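Periplasmic solute binding protein (Pectobacterium atrosepticum, PDB 4RY1) probably binds a sugar or related solute in the periplasm and delivers it to an ABC-type importer. Local coordinates at residues A[92-97]-A[309-314]; A[319-324]-A[338-343]. All coordinates share one frame; numbering follows the deposited sequence.

Contact 1 (92-97 with 309-314) and contact 2 (319-324 with 338-343) follow one another along the chain, the first closing before the second opens, and lie on the same side of the chain's centre. Their own centres are 15 Å apart. Helix 313-319 spans the gap, starting in contact 1 and ending in contact 2. The two also touch directly, L319 CD1 packing 3.6 Å from M309 O. Contact 1 ties chain parts more than 200 residues apart, whereas contact 2 is local, with 13 residues between its segments. Their centres lie about 20 and 18 Å, respectively, from the centre of the chain.

Contact 1 (A[92-97]-A[309-314]); sequences GDFPPN and MLSNPE
The ring of F94 reaches the end of helix 299-310 through its CZ corner. This CZ lies 4.2 Å from L310 CB, which sits at the ring edge near the ring plane, and 3.9 Å from S311 OG, which approaches obliquely. CZ thus meets an apolar carbon and a hydroxyl oxygen at once. Beside the ring, one water joins the segments through polar atoms: it lies within hydrogen-bonding distance of D93 OD2 (2.7 Å) and S311 OG (2.8 Å). That serine oxygen also hydrogen-bonds N328 ND2, so both the water and the neighbouring loop hold it in place. Its position follows from chi1 of -61°, which sets OG beside the serine's own backbone N and anti to its carbonyl carbon.

Further out, S311 is where the chain leaves helix 299-310, and N312 immediately N-caps helix 313-319. The cap is made by N312 OD1, which accepts from E314 N at 2.9 Å in the carbonyl plane, with an N-H...O angle of 153°. F94 and L310 both pack on L111 of strand 107-123, while A327 and N328 also touch the phenylalanine. The arrangement is a helix-to-helix junction with an Asn N-cap, packed against the turn around F94 that leads into helix 96-100, over the central sheet of a periplasmic-binding-protein fold.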
loop_
_atom_site.group_PDB
_atom_site.type_symbol
_atom_site.label_atom_id
_atom_site.label_comp_id
_atom_site.label_asym_id
_atom_site.label_seq_id
_atom_site.Cartn_x
_atom_site.Cartn_y
_atom_site.Cartn_z
ATOM N N GLY A 92 -15.459 -9.554 16.618
ATOM C CA GLY A 92 -16.791 -9.037 16.252
ATOM C C GLY A 92 -16.855 -7.534 16.053
ATOM O O GLY A 92 -17.779 -7.037 15.424
ATOM N N ASP A 93 -15.867 -6.807 16.576
ATOM C CA ASP A 93 -15.780 -5.350 16.349
ATOM C C ASP A 93 -15.297 -4.951 14.962
ATOM O O ASP A 93 -15.533 -3.817 14.524
ATOM C CB ASP A 93 -14.826 -4.681 17.339
ATOM C CG ASP A 93 -15.352 -4.655 18.757
ATOM O OD1 ASP A 93 -16.572 -4.835 18.978
ATOM O OD2 ASP A 93 -14.516 -4.446 19.661
ATOM N N PHE A 94 -14.600 -5.868 14.289
ATOM C CA PHE A 94 -13.931 -5.568 13.026
ATOM C C PHE A 94 -14.831 -5.853 11.838
ATOM O O PHE A 94 -15.646 -6.769 11.884
ATOM C CB PHE A 94 -12.607 -6.329 12.908
ATOM C CG PHE A 94 -11.580 -5.872 13.899
ATOM C CD1 PHE A 94 -11.581 -6.384 15.174
ATOM C CD2 PHE A 94 -10.640 -4.902 13.575
ATOM C CE1 PHE A 94 -10.673 -5.967 16.114
ATOM C CE2 PHE A 94 -9.721 -4.479 14.530
ATOM C CZ PHE A 94 -9.727 -5.019 15.785
ATOM N N PRO A 95 -14.687 -5.074 10.774
ATOM C CA PRO A 95 -15.553 -5.307 9.631
ATOM C C PRO A 95 -15.336 -6.722 9.085
ATOM O O PRO A 95 -14.190 -7.134 8.897
ATOM C CB PRO A 95 -15.097 -4.248 8.632
ATOM C CG PRO A 95 -14.487 -3.174 9.471
ATOM C CD PRO A 95 -13.811 -3.905 10.584
ATOM N N PRO A 96 -16.412 -7.486 8.878
ATOM C CA PRO A 96 -16.215 -8.848 8.368
ATOM C C PRO A 96 -15.394 -8.924 7.094
ATOM O O PRO A 96 -14.592 -9.852 6.919
ATOM C CB PRO A 96 -17.637 -9.319 8.094
ATOM C CG PRO A 96 -18.471 -8.571 9.068
ATOM C CD PRO A 96 -17.814 -7.240 9.266
ATOM N N ASN A 97 -15.612 -7.974 6.194
ATOM C CA ASN A 97 -14.844 -7.935 4.951
ATOM C C ASN A 97 -13.337 -7.792 5.213
ATOM O O ASN A 97 -12.528 -8.373 4.499
ATOM C CB ASN A 97 -15.334 -6.811 4.017
ATOM C CG ASN A 97 -16.673 -7.125 3.368
ATOM O OD1 ASN A 97 -17.189 -8.244 3.484
ATOM N ND2 ASN A 97 -17.239 -6.138 2.665
ATOM N N MET A 309 -3.593 -2.455 21.558
ATOM C CA MET A 309 -3.200 -1.504 20.501
ATOM C C MET A 309 -4.356 -1.081 19.577
ATOM O O MET A 309 -4.454 0.084 19.181
ATOM C CB MET A 309 -2.049 -2.092 19.653
ATOM C CG MET A 309 -0.715 -2.219 20.399
ATOM S SD MET A 309 0.706 -2.791 19.354
ATOM C CE MET A 309 2.066 -2.094 20.304
ATOM N N LEU A 310 -5.209 -2.028 19.228
ATOM C CA LEU A 310 -6.225 -1.807 18.188
ATOM C C LEU A 310 -7.606 -1.403 18.698
ATOM O O LEU A 310 -8.410 -0.840 17.953
ATOM C CB LEU A 310 -6.337 -3.038 17.283
ATOM C CG LEU A 310 -5.069 -3.431 16.517
ATOM C CD1 LEU A 310 -5.383 -4.570 15.537
ATOM C CD2 LEU A 310 -4.382 -2.269 15.835
ATOM N N SER A 311 -7.877 -1.704 19.951
ATOM C CA SER A 311 -9.220 -1.515 20.518
ATOM C C SER A 311 -9.267 -0.795 21.846
ATOM O O SER A 311 -10.259 -0.112 22.119
ATOM C CB SER A 311 -9.924 -2.878 20.611
ATOM O OG SER A 311 -10.068 -3.476 19.311
ATOM N N ASN A 312 -8.268 -0.944 22.701
ATOM C CA ASN A 312 -8.302 -0.298 24.015
ATOM C C ASN A 312 -8.065 1.194 23.828
ATOM O O ASN A 312 -7.120 1.579 23.162
ATOM C CB ASN A 312 -7.227 -0.885 24.938
ATOM C CG ASN A 312 -7.296 -0.348 26.364
ATOM O OD1 ASN A 312 -7.164 0.848 26.593
ATOM N ND2 ASN A 312 -7.471 -1.241 27.327
ATOM N N PRO A 313 -8.905 2.064 24.433
ATOM C CA PRO A 313 -8.743 3.516 24.252
ATOM C C PRO A 313 -7.308 4.030 24.481
ATOM O O PRO A 313 -6.847 4.917 23.775
ATOM C CB PRO A 313 -9.732 4.092 25.285
ATOM C CG PRO A 313 -10.828 3.078 25.315
ATOM C CD PRO A 313 -10.126 1.735 25.199
ATOM N N GLU A 314 -6.612 3.474 25.477
ATOM C CA GLU A 314 -5.263 3.942 25.784
ATOM C C GLU A 314 -4.272 3.576 24.655
ATOM O O GLU A 314 -3.410 4.371 24.271
ATOM C CB GLU A 314 -4.784 3.387 27.143
ATOM C CG GLU A 314 -5.566 3.985 28.302
ATOM C CD GLU A 314 -5.551 5.504 28.306
ATOM O OE1 GLU A 314 -4.442 6.070 28.223
ATOM O OE2 GLU A 314 -6.647 6.129 28.383
HETATM O O HOH W 1 -11.973 -5.442 19.590
#

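Contact 2 (A[319-324]-A[338-343]); sequences LGLQNG and IGVINP
Two loops at opposite ends of helix 329-337 meet here in a small, buried, apolar contact: 319-324 follows helix 313-319, and the loop 338-343 runs on toward helix 346-356. The evidence is that every side-chain approach between them involves L321 and that all of these are of van der Waals type. CG of L321 lies 4.0 Å from V340 CG1, and the two side chains slide past each other in opposite directions. The methyl CD1 also comes 3.7 Å from V340 O, while the other methyl, CD2, meets I341 CG1 at 3.9 Å. Against I341 the leucine crosses at about a right angle; CD2 is the methyl nearest I341, while CD1 lies between V340 and I341. For V340, chi1 of 169° sets CG1 anti to the backbone N and brings that methyl, rather than CG2, against the leucine.

Each loop has its own internal order. In 319-324 a type II' turn from L319 to Q322 is followed by a type I turn from L321 to G324; the bond from Q322 N to L319 O measures 3.0 Å, and L321 takes part in both turns. In 338-343, G339 with positive phi closes helix 329-337 in a Schellman motif. N342 then folds back, its ND2 donating to G339 O at 3.0 Å with an N-H...O angle of 161°. The donor is tilted 26° from that carbonyl's plane, and OD1 of the same amide accepts from G344 N, so both ends of the amide are engaged.

L321 and I341 both also pack on L335 of helix 329-337, and L321 further touches Y254 of helix 253-257. On the 319-324 side, Q322 lies against Q14 and A18 of helix 13-29, and N323 O accepts a hydrogen bond from S114 OG of strand 107-123.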
loop_
_atom_site.group_PDB
_atom_site.type_symbol
_atom_site.label_atom_id
_atom_site.label_comp_id
_atom_site.label_asym_id
_atom_site.label_seq_id
_atom_site.Cartn_x
_atom_site.Cartn_y
_atom_site.Cartn_z
ATOM N N LEU A 319 -1.353 5.203 19.575
ATOM C CA LEU A 319 -0.996 4.967 18.176
ATOM C C LEU A 319 -1.529 6.027 17.225
ATOM O O LEU A 319 -0.962 6.256 16.171
ATOM C CB LEU A 319 -1.457 3.587 17.718
ATOM C CG LEU A 319 -0.599 2.460 18.272
ATOM C CD1 LEU A 319 -1.194 1.086 18.024
ATOM C CD2 LEU A 319 0.784 2.512 17.638
ATOM N N GLY A 320 -2.640 6.646 17.593
ATOM C CA GLY A 320 -3.280 7.635 16.723
ATOM C C GLY A 320 -3.402 7.124 15.312
ATOM O O GLY A 320 -3.889 6.006 15.076
ATOM N N LEU A 321 -3.004 7.958 14.362
ATOM C CA LEU A 321 -3.098 7.627 12.936
ATOM C C LEU A 321 -1.770 7.126 12.346
ATOM O O LEU A 321 -1.633 7.054 11.127
ATOM C CB LEU A 321 -3.584 8.840 12.134
ATOM C CG LEU A 321 -5.022 9.239 12.484
ATOM C CD1 LEU A 321 -5.383 10.548 11.795
ATOM C CD2 LEU A 321 -6.020 8.177 12.042
ATOM N N GLN A 322 -0.843 6.707 13.193
ATOM C CA GLN A 322 0.479 6.298 12.721
ATOM C C GLN A 322 0.504 5.006 11.898
ATOM O O GLN A 322 1.488 4.762 11.200
ATOM C CB GLN A 322 1.422 6.168 13.908
ATOM C CG GLN A 322 1.722 7.496 14.582
ATOM C CD GLN A 322 2.401 8.468 13.656
ATOM O OE1 GLN A 322 3.293 8.109 12.921
ATOM N NE2 GLN A 322 1.946 9.718 13.688
ATOM N N ASN A 323 -0.564 4.214 11.986
ATOM C CA ASN A 323 -0.732 3.028 11.156
ATOM C C ASN A 323 -1.931 3.162 10.206
ATOM O O ASN A 323 -2.456 2.165 9.720
ATOM C CB ASN A 323 -0.956 1.784 12.017
ATOM C CG ASN A 323 0.138 1.518 13.006
ATOM O OD1 ASN A 323 -0.124 1.186 14.204
ATOM N ND2 ASN A 323 1.339 1.583 12.542
ATOM N N GLY A 324 -2.380 4.389 9.976
ATOM C CA GLY A 324 -3.537 4.632 9.135
ATOM C C GLY A 324 -4.823 4.726 9.933
ATOM O O GLY A 324 -4.821 4.798 11.157
ATOM N N ILE A 338 -11.765 12.931 19.920
ATOM C CA ILE A 338 -10.663 13.688 20.515
ATOM C C ILE A 338 -9.950 14.600 19.490
ATOM O O ILE A 338 -8.965 15.234 19.819
ATOM C CB ILE A 338 -9.663 12.795 21.289
ATOM C CG1 ILE A 338 -8.833 11.896 20.333
ATOM C CG2 ILE A 338 -10.414 11.977 22.335
ATOM C CD1 ILE A 338 -7.725 11.157 21.056
ATOM N N GLY A 339 -10.464 14.636 18.264
ATOM C CA GLY A 339 -10.001 15.547 17.224
ATOM C C GLY A 339 -8.783 15.130 16.413
ATOM O O GLY A 339 -8.288 15.917 15.620
ATOM N N VAL A 340 -8.293 13.906 16.633
ATOM C CA VAL A 340 -7.143 13.419 15.881
ATOM C C VAL A 340 -7.536 13.154 14.439
ATOM O O VAL A 340 -6.803 13.478 13.507
ATOM C CB VAL A 340 -6.568 12.189 16.582
ATOM C CG1 VAL A 340 -5.541 11.471 15.732
ATOM C CG2 VAL A 340 -5.918 12.625 17.876
ATOM N N ILE A 341 -8.692 12.526 14.276
ATOM C CA ILE A 341 -9.368 12.479 12.980
ATOM C C ILE A 341 -10.183 13.763 12.908
ATOM O O ILE A 341 -10.996 14.049 13.800
ATOM C CB ILE A 341 -10.259 11.233 12.835
ATOM C CG1 ILE A 341 -9.404 9.973 12.706
ATOM C CG2 ILE A 341 -11.182 11.338 11.633
ATOM C CD1 ILE A 341 -10.196 8.699 12.819
ATOM N N ASN A 342 -9.946 14.527 11.855
ATOM C CA ASN A 342 -10.624 15.819 11.647
ATOM C C ASN A 342 -10.608 16.159 10.154
ATOM O O ASN A 342 -9.841 15.552 9.391
ATOM C CB ASN A 342 -9.940 16.904 12.484
ATOM C CG ASN A 342 -8.518 17.161 12.032
ATOM O OD1 ASN A 342 -8.296 17.740 10.970
ATOM N ND2 ASN A 342 -7.545 16.688 12.812
ATOM N N PRO A 343 -11.458 17.103 9.706
ATOM C CA PRO A 343 -11.572 17.375 8.266
ATOM C C PRO A 343 -10.371 18.081 7.631
ATOM O O PRO A 343 -10.337 18.221 6.408
ATOM C CB PRO A 343 -12.835 18.226 8.151
ATOM C CG PRO A 343 -13.514 18.155 9.466
ATOM C CD PRO A 343 -12.532 17.722 10.489
#